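Long-range contacts in tyrosine specific protein phosphatase, putative (Trypanosoma brucei, PDB 3M4U), which probably removes phosphate from phosphotyrosine in proteins, as a protein tyrosine phosphatase, and dephosphorylates the nucleolar protein NOPP44/46: residues A153-D159 / P176-P182; G234-T238 / Q279-I283. All coordinates share one frame. Numbering follows the deposited sequence.

Contact 1 of 2, residues A153-D159 / P176-P182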
ATOM      1  N   ALA A 153      -8.913  -2.824  25.954  1.00 73.91           N
ATOM      2  CA  ALA A 153      -8.427  -3.541  24.781  1.00 70.50           C
ATOM      3  C   ALA A 153      -9.323  -3.208  23.611  1.00 63.72           C
ATOM      4  O   ALA A 153     -10.481  -2.841  23.797  1.00 61.61           O
ATOM      5  CB  ALA A 153      -8.430  -5.047  25.028  1.00 67.46           C
ATOM      6  N   ILE A 154      -8.779  -3.323  22.405  1.00 61.59           N
ATOM      7  CA  ILE A 154      -9.537  -3.018  21.199  1.00 56.54           C
ATOM      8  C   ILE A 154     -10.096  -4.295  20.594  1.00 54.41           C
ATOM      9  O   ILE A 154      -9.381  -5.288  20.449  1.00 50.45           O
ATOM     10  CB  ILE A 154      -8.675  -2.291  20.167  1.00 54.00           C
ATOM     11  CG1 ILE A 154      -8.127  -0.999  20.772  1.00 54.34           C
ATOM     12  CG2 ILE A 154      -9.483  -1.981  18.928  1.00 45.90           C
ATOM     13  CD1 ILE A 154      -7.344  -0.155  19.791  1.00 46.37           C
ATOM     14  N   LYS A 155     -11.387  -4.276  20.268  1.00 54.00           N
ATOM     15  CA  LYS A 155     -12.021  -5.444  19.657  1.00 59.27           C
ATOM     16  C   LYS A 155     -12.250  -5.276  18.160  1.00 49.99           C
ATOM     17  O   LYS A 155     -12.578  -4.189  17.674  1.00 45.62           O
ATOM     18  CB  LYS A 155     -13.339  -5.823  20.356  1.00 58.82           C
ATOM     19  CG  LYS A 155     -13.166  -6.576  21.673  1.00 61.37           C
ATOM     20  CD  LYS A 155     -12.621  -5.663  22.781  1.00 66.76           C
ATOM     21  CE  LYS A 155     -12.711  -6.325  24.160  1.00 68.90           C
ATOM     22  NZ  LYS A 155     -12.544  -5.334  25.267  1.00 70.80           N
ATOM     23  N   VAL A 156     -12.065  -6.376  17.444  1.00 46.67           N
ATOM     24  CA  VAL A 156     -12.371  -6.428  16.033  1.00 47.34           C
ATOM     25  C   VAL A 156     -13.341  -7.573  15.822  1.00 48.39           C
ATOM     26  O   VAL A 156     -13.012  -8.739  16.052  1.00 47.89           O
ATOM     27  CB  VAL A 156     -11.113  -6.649  15.181  1.00 44.46           C
ATOM     28  CG1 VAL A 156     -11.481  -6.663  13.704  1.00 41.75           C
ATOM     29  CG2 VAL A 156     -10.104  -5.569  15.466  1.00 37.83           C
ATOM     30  N   THR A 157     -14.549  -7.233  15.398  1.00 45.51           N
ATOM     31  CA  THR A 157     -15.579  -8.234  15.187  1.00 47.88           C
ATOM     32  C   THR A 157     -15.993  -8.207  13.729  1.00 43.69           C
ATOM     33  O   THR A 157     -15.705  -7.247  13.010  1.00 41.33           O
ATOM     34  CB  THR A 157     -16.819  -7.957  16.070  1.00 47.34           C
ATOM     35  OG1 THR A 157     -17.550  -6.851  15.531  1.00 42.25           O
ATOM     36  CG2 THR A 157     -16.395  -7.623  17.494  1.00 43.91           C
ATOM     37  N   ARG A 158     -16.662  -9.269  13.298  1.00 45.98           N
ATOM     38  CA  ARG A 158     -17.285  -9.292  11.986  1.00 44.31           C
ATOM     39  C   ARG A 158     -18.432  -8.296  11.926  1.00 46.22           C
ATOM     40  O   ARG A 158     -18.923  -7.816  12.953  1.00 44.36           O
ATOM     41  CB  ARG A 158     -17.813 -10.686  11.663  1.00 45.64           C
ATOM     42  CG  ARG A 158     -16.737 -11.723  11.439  1.00 44.95           C
ATOM     43  CD  ARG A 158     -17.340 -13.109  11.539  1.00 46.78           C
ATOM     44  NE  ARG A 158     -16.337 -14.174  11.509  1.00 48.58           N
ATOM     45  CZ  ARG A 158     -15.824 -14.695  10.398  1.00 51.70           C
ATOM     46  NH1 ARG A 158     -16.203 -14.237   9.210  1.00 48.46           N
ATOM     47  NH2 ARG A 158     -14.923 -15.672  10.474  1.00 55.50           N
ATOM     48  N   ASP A 159     -18.846  -7.977  10.708  1.00 50.69           N
ATOM     49  CA  ASP A 159     -19.976  -7.094  10.500  1.00 52.16           C
ATOM     50  C   ASP A 159     -21.112  -7.855   9.819  1.00 47.00           C
ATOM     51  O   ASP A 159     -22.246  -7.813  10.293  1.00 48.11           O
ATOM     52  CB  ASP A 159     -19.565  -5.874   9.673  1.00 48.73           C
ATOM     53  CG  ASP A 159     -20.697  -4.881   9.510  1.00 54.09           C
ATOM     54  OD1 ASP A 159     -20.444  -3.738   9.064  1.00 53.94           O
ATOM     55  OD2 ASP A 159     -21.842  -5.246   9.842  1.00 56.09           O
ATOM     56  N   PRO A 176     -15.497  -7.183   5.675  1.00 38.30           N
ATOM     57  CA  PRO A 176     -16.069  -6.058   6.414  1.00 35.21           C
ATOM     58  C   PRO A 176     -15.875  -6.301   7.901  1.00 39.18           C
ATOM     59  O   PRO A 176     -16.205  -7.382   8.395  1.00 37.97           O
ATOM     60  CB  PRO A 176     -17.553  -6.096   6.022  1.00 43.53           C
ATOM     61  CG  PRO A 176     -17.589  -6.882   4.703  1.00 42.10           C
ATOM     62  CD  PRO A 176     -16.500  -7.902   4.867  1.00 38.44           C
ATOM     63  N   LEU A 177     -15.333  -5.308   8.598  1.00 37.41           N
ATOM     64  CA  LEU A 177     -14.950  -5.482   9.991  1.00 41.24           C
ATOM     65  C   LEU A 177     -15.528  -4.377  10.839  1.00 41.14           C
ATOM     66  O   LEU A 177     -15.864  -3.307  10.332  1.00 44.36           O
ATOM     67  CB  LEU A 177     -13.429  -5.451  10.132  1.00 38.14           C
ATOM     68  CG  LEU A 177     -12.661  -6.457   9.281  1.00 38.91           C
ATOM     69  CD1 LEU A 177     -11.171  -6.192   9.354  1.00 35.14           C
ATOM     70  CD2 LEU A 177     -12.968  -7.868   9.723  1.00 37.61           C
ATOM     71  N   VAL A 178     -15.636  -4.631  12.138  1.00 40.78           N
ATOM     72  CA  VAL A 178     -15.962  -3.564  13.071  1.00 43.51           C
ATOM     73  C   VAL A 178     -14.883  -3.468  14.156  1.00 42.55           C
ATOM     74  O   VAL A 178     -14.508  -4.472  14.775  1.00 40.57           O
ATOM     75  CB  VAL A 178     -17.369  -3.733  13.693  1.00 43.28           C
ATOM     76  CG1 VAL A 178     -17.841  -2.415  14.282  1.00 45.43           C
ATOM     77  CG2 VAL A 178     -18.365  -4.226  12.649  1.00 44.28           C
ATOM     78  N   ILE A 179     -14.382  -2.252  14.355  1.00 39.85           N
ATOM     79  CA  ILE A 179     -13.377  -1.969  15.373  1.00 44.80           C
ATOM     80  C   ILE A 179     -14.030  -1.269  16.553  1.00 50.22           C
ATOM     81  O   ILE A 179     -14.682  -0.233  16.379  1.00 48.69           O
ATOM     82  CB  ILE A 179     -12.271  -1.014  14.852  1.00 47.64           C
ATOM     83  CG1 ILE A 179     -11.587  -1.555  13.593  1.00 46.88           C
ATOM     84  CG2 ILE A 179     -11.219  -0.753  15.935  1.00 44.75           C
ATOM     85  CD1 ILE A 179     -10.656  -0.515  12.939  1.00 39.85           C
ATOM     86  N   HIS A 180     -13.841  -1.814  17.751  1.00 50.32           N
ATOM     87  CA  HIS A 180     -14.426  -1.220  18.954  1.00 54.08           C
ATOM     88  C   HIS A 180     -13.359  -0.695  19.912  1.00 50.88           C
ATOM     89  O   HIS A 180     -12.756  -1.462  20.655  1.00 51.27           O
ATOM     90  CB  HIS A 180     -15.298  -2.238  19.689  1.00 54.36           C
ATOM     91  CG  HIS A 180     -16.304  -2.925  18.819  1.00 55.31           C
ATOM     92  ND1 HIS A 180     -15.983  -3.995  18.010  1.00 50.14           N
ATOM     93  CD2 HIS A 180     -17.635  -2.720  18.659  1.00 59.84           C
ATOM     94  CE1 HIS A 180     -17.068  -4.410  17.379  1.00 53.63           C
ATOM     95  NE2 HIS A 180     -18.084  -3.654  17.757  1.00 59.99           N
ATOM     96  N   VAL A 181     -13.132   0.614  19.880  1.00 53.07           N
ATOM     97  CA  VAL A 181     -12.155   1.259  20.750  1.00 53.35           C
ATOM     98  C   VAL A 181     -12.856   1.736  22.011  1.00 56.84           C
ATOM     99  O   VAL A 181     -13.842   2.475  21.932  1.00 58.23           O
ATOM    100  CB  VAL A 181     -11.531   2.487  20.056  1.00 58.04           C
ATOM    101  CG1 VAL A 181     -10.553   3.209  20.986  1.00 55.72           C
ATOM    102  CG2 VAL A 181     -10.859   2.076  18.754  1.00 56.80           C
ATOM    103  N   PRO A 182     -12.359   1.314  23.181  1.00 60.74           N
ATOM    104  CA  PRO A 182     -13.026   1.654  24.446  1.00 57.94           C
ATOM    105  C   PRO A 182     -13.217   3.159  24.591  1.00 59.33           C
ATOM    106  O   PRO A 182     -12.244   3.915  24.491  1.00 57.47           O
ATOM    107  CB  PRO A 182     -12.049   1.137  25.506  1.00 60.86           C
ATOM    108  CG  PRO A 182     -11.296   0.040  24.821  1.00 64.83           C
ATOM    109  CD  PRO A 182     -11.160   0.483  23.388  1.00 62.15           C
TER
HETATM  110  O   HOH W   1     -18.071  -9.326   8.173  1.00 49.33           O

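Contact 2 of 2, residues G234-T238 / Q279-I283. With PO4 (phosphate ion), chain C.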
ATOM      1  N   GLY A 234       7.176  -1.686  -1.354  1.00 32.47           N
ATOM      2  CA  GLY A 234       7.260  -2.222  -2.701  1.00 33.83           C
ATOM      3  C   GLY A 234       5.924  -2.314  -3.407  1.00 33.36           C
ATOM      4  O   GLY A 234       5.648  -1.533  -4.315  1.00 36.16           O
ATOM      5  N   ARG A 235       5.099  -3.284  -3.013  1.00 33.95           N
ATOM      6  CA  ARG A 235       3.789  -3.469  -3.632  1.00 32.60           C
ATOM      7  C   ARG A 235       2.921  -2.289  -3.316  1.00 31.32           C
ATOM      8  O   ARG A 235       2.068  -1.888  -4.111  1.00 31.07           O
ATOM      9  CB  ARG A 235       3.086  -4.725  -3.103  1.00 33.13           C
ATOM     10  CG  ARG A 235       3.712  -6.022  -3.538  1.00 30.72           C
ATOM     11  CD  ARG A 235       4.488  -6.611  -2.409  1.00 38.66           C
ATOM     12  NE  ARG A 235       3.919  -7.857  -1.928  1.00 37.41           N
ATOM     13  CZ  ARG A 235       4.049  -8.297  -0.681  1.00 34.59           C
ATOM     14  NH1 ARG A 235       4.705  -7.574   0.218  1.00 27.33           N
ATOM     15  NH2 ARG A 235       3.505  -9.463  -0.338  1.00 31.13           N
ATOM     16  N   THR A 236       3.139  -1.739  -2.132  1.00 32.44           N
ATOM     17  CA  THR A 236       2.327  -0.635  -1.652  1.00 32.00           C
ATOM     18  C   THR A 236       2.464   0.555  -2.597  1.00 33.52           C
ATOM     19  O   THR A 236       1.466   1.094  -3.081  1.00 31.47           O
ATOM     20  CB  THR A 236       2.728  -0.263  -0.214  1.00 31.76           C
ATOM     21  OG1 THR A 236       2.680  -1.445   0.588  1.00 26.84           O
ATOM     22  CG2 THR A 236       1.789   0.789   0.370  1.00 29.09           C
ATOM     23  N   GLY A 237       3.707   0.946  -2.872  1.00 32.43           N
ATOM     24  CA  GLY A 237       3.968   2.049  -3.773  1.00 31.14           C
ATOM     25  C   GLY A 237       3.600   1.739  -5.208  1.00 32.54           C
ATOM     26  O   GLY A 237       3.172   2.632  -5.944  1.00 33.84           O
ATOM     27  N   THR A 238       3.775   0.483  -5.623  1.00 33.26           N
ATOM     28  CA  THR A 238       3.423   0.095  -6.989  1.00 28.35           C
ATOM     29  C   THR A 238       1.948   0.360  -7.263  1.00 30.88           C
ATOM     30  O   THR A 238       1.611   0.966  -8.276  1.00 35.00           O
ATOM     31  CB  THR A 238       3.744  -1.368  -7.285  1.00 30.60           C
ATOM     32  OG1 THR A 238       5.158  -1.563  -7.203  1.00 31.03           O
ATOM     33  CG2 THR A 238       3.257  -1.751  -8.695  1.00 29.77           C
ATOM     34  N   GLN A 279       8.695  -3.939 -10.466  1.00 36.33           N
ATOM     35  CA  GLN A 279       7.510  -3.290  -9.935  1.00 37.32           C
ATOM     36  C   GLN A 279       7.292  -1.969 -10.648  1.00 31.90           C
ATOM     37  O   GLN A 279       6.169  -1.623 -11.000  1.00 36.04           O
ATOM     38  CB  GLN A 279       7.630  -3.118  -8.413  1.00 34.37           C
ATOM     39  CG  GLN A 279       7.649  -4.451  -7.686  1.00 34.74           C
ATOM     40  CD  GLN A 279       7.850  -4.329  -6.184  1.00 34.10           C
ATOM     41  OE1 GLN A 279       8.415  -3.348  -5.697  1.00 35.10           O
ATOM     42  NE2 GLN A 279       7.406  -5.343  -5.447  1.00 27.87           N
ATOM     43  N   TYR A 280       8.381  -1.241 -10.854  1.00 33.95           N
ATOM     44  CA  TYR A 280       8.366   0.011 -11.592  1.00 30.58           C
ATOM     45  C   TYR A 280       7.743  -0.241 -12.943  1.00 35.10           C
ATOM     46  O   TYR A 280       6.912   0.535 -13.407  1.00 36.46           O
ATOM     47  CB  TYR A 280       9.800   0.528 -11.769  1.00 37.49           C
ATOM     48  CG  TYR A 280       9.922   1.926 -12.364  1.00 41.74           C
ATOM     49  CD1 TYR A 280       9.219   2.998 -11.816  1.00 37.97           C
ATOM     50  CD2 TYR A 280      10.760   2.178 -13.458  1.00 40.60           C
ATOM     51  CE1 TYR A 280       9.327   4.270 -12.338  1.00 41.13           C
ATOM     52  CE2 TYR A 280      10.879   3.462 -13.988  1.00 41.58           C
ATOM     53  CZ  TYR A 280      10.155   4.502 -13.422  1.00 43.83           C
ATOM     54  OH  TYR A 280      10.248   5.781 -13.923  1.00 43.43           O
ATOM     55  N   ALA A 281       8.137  -1.348 -13.563  1.00 35.67           N
ATOM     56  CA  ALA A 281       7.623  -1.732 -14.874  1.00 36.32           C
ATOM     57  C   ALA A 281       6.101  -1.914 -14.885  1.00 38.69           C
ATOM     58  O   ALA A 281       5.421  -1.490 -15.824  1.00 33.80           O
ATOM     59  CB  ALA A 281       8.309  -2.990 -15.350  1.00 36.71           C
ATOM     60  N   VAL A 282       5.572  -2.550 -13.843  1.00 36.23           N
ATOM     61  CA  VAL A 282       4.129  -2.735 -13.715  1.00 35.67           C
ATOM     62  C   VAL A 282       3.370  -1.415 -13.905  1.00 36.05           C
ATOM     63  O   VAL A 282       2.376  -1.353 -14.637  1.00 34.92           O
ATOM     64  CB  VAL A 282       3.783  -3.390 -12.351  1.00 36.24           C
ATOM     65  CG1 VAL A 282       2.315  -3.186 -11.973  1.00 31.07           C
ATOM     66  CG2 VAL A 282       4.138  -4.857 -12.384  1.00 35.19           C
ATOM     67  N   ILE A 283       3.858  -0.353 -13.269  1.00 36.34           N
ATOM     68  CA  ILE A 283       3.216   0.959 -13.389  1.00 38.98           C
ATOM     69  C   ILE A 283       3.191   1.449 -14.842  1.00 39.97           C
ATOM     70  O   ILE A 283       2.160   1.939 -15.318  1.00 39.04           O
ATOM     71  CB  ILE A 283       3.884   2.017 -12.471  1.00 35.56           C
ATOM     72  CG1 ILE A 283       3.997   1.474 -11.048  1.00 36.97           C
ATOM     73  CG2 ILE A 283       3.079   3.309 -12.444  1.00 31.93           C
ATOM     74  CD1 ILE A 283       4.755   2.385 -10.130  1.00 35.89           C
TER
HETATM   75  P   PO4 C 307       5.756  -4.410   0.576  1.00 34.98           P
HETATM   76  O1  PO4 C 307       4.682  -3.339   0.624  1.00 31.67           O
HETATM   77  O2  PO4 C 307       5.688  -5.066  -0.780  1.00 31.49           O
HETATM   78  O3  PO4 C 307       7.142  -3.831   0.718  1.00 33.85           O
HETATM   79  O4  PO4 C 307       5.541  -5.405   1.685  1.00 29.88           O

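Contact 1 of 2, residues A153-D159 / P176-P182
Four backbone hydrogen bonds join these antiparallel strands of the mixed sheet in the tyrosine phosphatase domain. Lys155 N donates to His180 O at 3.2 Å, and His180 N returns to Lys155 O at 2.7 Å. Thr157 and Val178 bond the same way, N to O, at 2.8 Å in both directions. Val156 and Ile179 form the non-hydrogen-bonded pair between them. Val156 CA approaches Val178 O to 3.2 Å in a CA-H...O contact. At the Asp159 end one water bridges Asp159 N (3.0 Å) and Pro176 O (2.7 Å). The Asp159 carboxylate forms a salt bridge with Arg188. One sheet face carries Val156 and Ile179, which pack on helix 103-112. Ile154 adds to this apolar side, with its CG2 3.7 Å from Ile179 CG2. The other face carries Lys155, Thr157, Val178 and His180. There the His180 ring turns its edge to the neighbouring strand: ND1 makes a weak 3.4 Å hydrogen bond to Lys155 O, and CE1 lies 3.1 Å from Thr157 OG1.

Contact 2 of 2, residues G234-T238 / Q279-I283
The start of helix 234-250 serves two partners at Gly234: its N donates to PO4 O3 at 3.0 Å, while Gln279 OE1 lies 3.4 Å from its CA. A side chain at Gly234 would crowd that oxygen. The axes of the two short segments approach to 9.7 Å, at 16°, and no hydrogen bond links them. The Gln279 amide is held by other parts of the chain: NE2 bonds to Gly201 O and OE1 to Gln275 N. Thr238 OG1 donates to Gly234 O at 2.9 Å, one turn back, and also lies 3.2 Å from Gln279 CB. Thr238 CG2 meets Val282 CG1 at 3.7 Å, while Ile283 CG1 packs 3.7 Å from Thr238 O. Thr236 OG1 bonds to PO4 O1 at 2.8 Å. Arg235 N and NH1 both point to PO4 O2, 2.9 Å from each, though the position of that oxygen is less certain. Arg235 NH2 forms a salt bridge with Glu126. Ala231 N and Ile233 N also bond to the phosphate ion, which probably comes from the crystallisation liquor and sits in the catalytic pocket. Gly234 and Arg235 end the HCxxGxxR P-loop typical of protein tyrosine phosphatases, and the helix that follows packs on helix 277-290.

Contact 1 and contact 2 lie on opposite sides of the chain's centre. Their centres are 31 Å apart, and their nearest atoms are about 17 Å apart, so they do not touch. Both segments of contact 1 precede those of contact 2 in the sequence. The central strands connect their surroundings: strand 172-180 pairs with 187-194, then come 117-120 and 225-228. The last of these strands leads into the phosphate-binding loop, and helix 234-250 follows. Contact 2 therefore includes part of the active site, whereas contact 1 joins strands remote from the phosphate. Both belong to the same tyrosine phosphatase fold.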